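Suppressor protein STP22 of temperature-sensitive alpha-factor receptor and arginine permease (Saccharomyces cerevisiae, PDB 3R3Q) is a subunit of ESCRT-I, with a UEV domain that probably helps the complex to be recruited by ESCRT-0 in endosomal protein sorting. Local coordinates at residues 30-35 and 92-97. The protein carries 1 engineered substitution. Sequence-based numbering, arbitrary orientation.
With ZN (zinc ion), chain D; ZN (zinc ion), chain I.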
ATOM      1  N   GLY A  30     -17.246   7.177  -1.606  1.00 11.14           N
ATOM      2  CA  GLY A  30     -17.251   5.831  -2.146  1.00 11.27           C
ATOM      3  C   GLY A  30     -16.832   5.763  -3.599  1.00  8.18           C
ATOM      4  O   GLY A  30     -16.188   4.796  -4.015  1.00 10.46           O
ATOM      5  N   ARG A  31     -17.207   6.768  -4.386  1.00  9.61           N
ATOM      6  CA  ARG A  31     -16.869   6.754  -5.808  1.00 10.13           C
ATOM      7  C   ARG A  31     -15.359   6.809  -6.004  1.00 10.29           C
ATOM      8  O   ARG A  31     -14.784   6.051  -6.790  1.00  8.76           O
ATOM      9  CB  ARG A  31     -17.541   7.915  -6.549  1.00 14.71           C
ATOM     10  CG  ARG A  31     -17.180   7.974  -8.021  1.00 18.20           C
ATOM     11  CD  ARG A  31     -17.499   6.661  -8.729  1.00 24.61           C
ATOM     12  NE  ARG A  31     -18.931   6.373  -8.713  1.00 28.22           N
ATOM     13  CZ  ARG A  31     -19.468   5.214  -9.084  1.00 27.84           C
ATOM     14  NH1 ARG A  31     -18.690   4.226  -9.507  1.00 28.75           N
ATOM     15  NH2 ARG A  31     -20.784   5.045  -9.032  1.00 32.85           N
ATOM     16  N   THR A  32     -14.709   7.709  -5.283  1.00 10.04           N
ATOM     17  CA  THR A  32     -13.263   7.833  -5.388  1.00  7.85           C
ATOM     18  C   THR A  32     -12.551   6.606  -4.822  1.00  7.04           C
ATOM     19  O   THR A  32     -11.575   6.129  -5.402  1.00  7.56           O
ATOM     20  CB  THR A  32     -12.797   9.132  -4.703  1.00  8.49           C
ATOM     21  OG1 THR A  32     -13.335  10.245  -5.442  1.00  9.56           O
ATOM     22  CG2 THR A  32     -11.275   9.230  -4.656  1.00  9.49           C
ATOM     23  N   THR A  33     -13.037   6.093  -3.701  1.00  6.96           N
ATOM     24  CA  THR A  33     -12.406   4.930  -3.105  1.00  7.12           C
ATOM     25  C   THR A  33     -12.540   3.729  -4.043  1.00  7.42           C
ATOM     26  O   THR A  33     -11.576   3.011  -4.283  1.00  7.30           O
ATOM     27  CB  THR A  33     -12.965   4.645  -1.698  1.00  8.90           C
ATOM     28  OG1 THR A  33     -12.703   5.767  -0.849  1.00  8.62           O
ATOM     29  CG2 THR A  33     -12.294   3.421  -1.101  1.00  8.48           C
ATOM     30  N   PHE A  34     -13.730   3.545  -4.611  1.00  7.26           N
ATOM     31  CA  PHE A  34     -13.955   2.457  -5.554  1.00  6.67           C
ATOM     32  C   PHE A  34     -13.069   2.609  -6.780  1.00  7.74           C
ATOM     33  O   PHE A  34     -12.344   1.684  -7.156  1.00  7.52           O
ATOM     34  CB  PHE A  34     -15.433   2.410  -5.957  1.00  7.90           C
ATOM     35  CG  PHE A  34     -15.730   1.446  -7.070  1.00  9.69           C
ATOM     36  CD1 PHE A  34     -15.747   0.085  -6.830  1.00 11.18           C
ATOM     37  CD2 PHE A  34     -15.983   1.902  -8.348  1.00 11.46           C
ATOM     38  CE1 PHE A  34     -16.021  -0.818  -7.849  1.00 11.98           C
ATOM     39  CE2 PHE A  34     -16.263   1.013  -9.370  1.00 13.81           C
ATOM     40  CZ  PHE A  34     -16.285  -0.356  -9.119  1.00 15.84           C
ATOM     41  N   HIS A  35     -13.109   3.779  -7.408  1.00  6.31           N
ATOM     42  CA  HIS A  35     -12.314   3.925  -8.602  1.00  7.36           C
ATOM     43  C   HIS A  35     -10.835   3.683  -8.326  1.00  7.02           C
ATOM     44  O   HIS A  35     -10.166   2.959  -9.056  1.00  6.58           O
ATOM     45  CB  HIS A  35     -12.426   5.308  -9.245  1.00  8.17           C
ATOM     46  CG  HIS A  35     -11.467   5.451 -10.373  1.00  8.25           C
ATOM     47  ND1 HIS A  35     -10.152   5.843 -10.191  1.00  6.44           N
ATOM     48  CD2 HIS A  35     -11.585   5.119 -11.676  1.00  7.59           C
ATOM     49  CE1 HIS A  35      -9.516   5.760 -11.346  1.00  6.97           C
ATOM     50  NE2 HIS A  35     -10.365   5.323 -12.259  1.00  8.44           N
ATOM     51  N   MET A  92     -11.848   8.217   5.256  1.00  8.71           N
ATOM     52  CA  MET A  92     -11.855   9.564   4.688  1.00  8.26           C
ATOM     53  C   MET A  92     -11.027   9.717   3.416  1.00 10.53           C
ATOM     54  O   MET A  92     -10.818  10.838   2.953  1.00 10.91           O
ATOM     55  CB  MET A  92     -11.395  10.594   5.727  1.00 12.14           C
ATOM     56  CG  MET A  92     -12.441  10.863   6.794  1.00 14.10           C
ATOM     57  SD  MET A  92     -13.919  11.658   6.123  1.00 20.97           S
ATOM     58  CE  MET A  92     -13.235  13.196   5.508  1.00 25.93           C
ATOM     59  N   TYR A  93     -10.557   8.608   2.851  1.00  8.05           N
ATOM     60  CA  TYR A  93      -9.822   8.659   1.580  1.00  9.28           C
ATOM     61  C   TYR A  93     -10.629   9.450   0.536  1.00  8.13           C
ATOM     62  O   TYR A  93     -11.829   9.248   0.419  1.00  8.52           O
ATOM     63  CB  TYR A  93      -9.517   7.236   1.074  1.00  8.94           C
ATOM     64  CG  TYR A  93      -8.736   7.246  -0.213  1.00  7.32           C
ATOM     65  CD1 TYR A  93      -7.372   7.455  -0.208  1.00  7.49           C
ATOM     66  CD2 TYR A  93      -9.378   7.087  -1.442  1.00  7.45           C
ATOM     67  CE1 TYR A  93      -6.655   7.502  -1.383  1.00  6.97           C
ATOM     68  CE2 TYR A  93      -8.669   7.130  -2.634  1.00  6.91           C
ATOM     69  CZ  TYR A  93      -7.303   7.346  -2.591  1.00  6.32           C
ATOM     70  OH  TYR A  93      -6.564   7.402  -3.754  1.00  6.58           O
ATOM     71  N   PRO A  94      -9.987  10.339  -0.245  1.00  7.91           N
ATOM     72  CA  PRO A  94      -8.554  10.623  -0.353  1.00  8.61           C
ATOM     73  C   PRO A  94      -8.082  11.779   0.516  1.00  8.97           C
ATOM     74  O   PRO A  94      -6.922  12.163   0.377  1.00 10.99           O
ATOM     75  CB  PRO A  94      -8.407  11.013  -1.824  1.00 10.75           C
ATOM     76  CG  PRO A  94      -9.675  11.742  -2.109  1.00  8.99           C
ATOM     77  CD  PRO A  94     -10.743  10.961  -1.352  1.00 10.00           C
ATOM     78  N   VAL A  95      -8.934  12.331   1.371  1.00  8.92           N
ATOM     79  CA  VAL A  95      -8.492  13.392   2.271  1.00  9.40           C
ATOM     80  C   VAL A  95      -7.379  12.872   3.167  1.00 10.65           C
ATOM     81  O   VAL A  95      -6.397  13.566   3.433  1.00 13.47           O
ATOM     82  CB  VAL A  95      -9.653  13.927   3.115  1.00 10.69           C
ATOM     83  CG1 VAL A  95      -9.156  14.979   4.101  1.00 14.86           C
ATOM     84  CG2 VAL A  95     -10.724  14.512   2.210  1.00 14.59           C
ATOM     85  N   LYS A  96      -7.540  11.641   3.632  1.00  9.99           N
ATOM     86  CA  LYS A  96      -6.486  10.945   4.347  1.00 11.41           C
ATOM     87  C   LYS A  96      -5.881   9.892   3.439  1.00 11.76           C
ATOM     88  O   LYS A  96      -6.605   9.190   2.736  1.00 11.13           O
ATOM     89  CB  LYS A  96      -7.058  10.280   5.593  1.00 12.14           C
ATOM     90  CG  LYS A  96      -7.635  11.280   6.587  1.00 17.09           C
ATOM     91  CD  LYS A  96      -7.914  10.638   7.936  1.00 27.67           C
ATOM     92  CE  LYS A  96      -8.439  11.664   8.928  1.00 37.88           C
ATOM     93  NZ  LYS A  96      -8.637  11.076  10.283  1.00 39.16           N
ATOM     94  N   PRO A  97      -4.553   9.768   3.452  1.00  8.71           N
ATOM     95  CA  PRO A  97      -3.878   8.812   2.575  1.00 10.51           C
ATOM     96  C   PRO A  97      -3.941   7.395   3.139  1.00  9.97           C
ATOM     97  O   PRO A  97      -4.245   7.215   4.328  1.00 10.65           O
ATOM     98  CB  PRO A  97      -2.428   9.302   2.596  1.00 12.26           C
ATOM     99  CG  PRO A  97      -2.271   9.871   3.949  1.00 13.95           C
ATOM    100  CD  PRO A  97      -3.589  10.549   4.252  1.00 13.47           C
TER
HETATM  101 ZN    ZN D 163      -9.930   4.674 -14.144  1.00  8.44          ZN
HETATM  102 ZN    ZN I 168     -14.354  11.981  -4.776  0.88 14.53          ZN
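A cis peptide bond joins Y93 to P94, folding the phenol ring back against the proline beside it, and T32 of segment 30-35 meets both rings with a single methyl group. P94 CB lies 3.8 Å above the plane of the Y93 ring, over its centre, a CH-pi type of packing that suits the cis bend. This tyrosine and cis-proline pair belongs to the YPxxPP pattern of ubiquitin-conjugating (E2) folds, to which UEV domains are related. T32 CG2 reaches P94 CD at 3.8 Å and comes obliquely to Y93 CE2 at 3.9 Å. Threonine suits this place because its two branches part company: with CG2 anti to the backbone N and OG1 anti to the carbonyl carbon (chi1 -65°), the methyl faces the loop, while OG1 binds a zinc ion at 2.1 Å, a site to which D29 also contributes. T33 meets the same side of the ring one atom nearer the backbone, its OG1 at the edge and close to the ring plane, 3.6 Å from Y93 CD2. T33 OG1 hydrogen-bonds to D29 O, and makes no hydrogen bond to the tyrosine. Tyrosine suits its buried position by turning its CD2/CE2 side to the threonines and one face to the proline, while OH hydrogen-bonds to D36 OD2. Replacing Y93 by an alanine would take away the ring on which P94 CB rests and would probably open a gap beside T32 and T33 and leave D36 without its hydroxyl partner. The contact packs the first turn of helix 30-43, whose T33 also touches I23 of helix 13-23, against the loop running from strand 82-88 to strand 99-102 of the antiparallel UEV sheet.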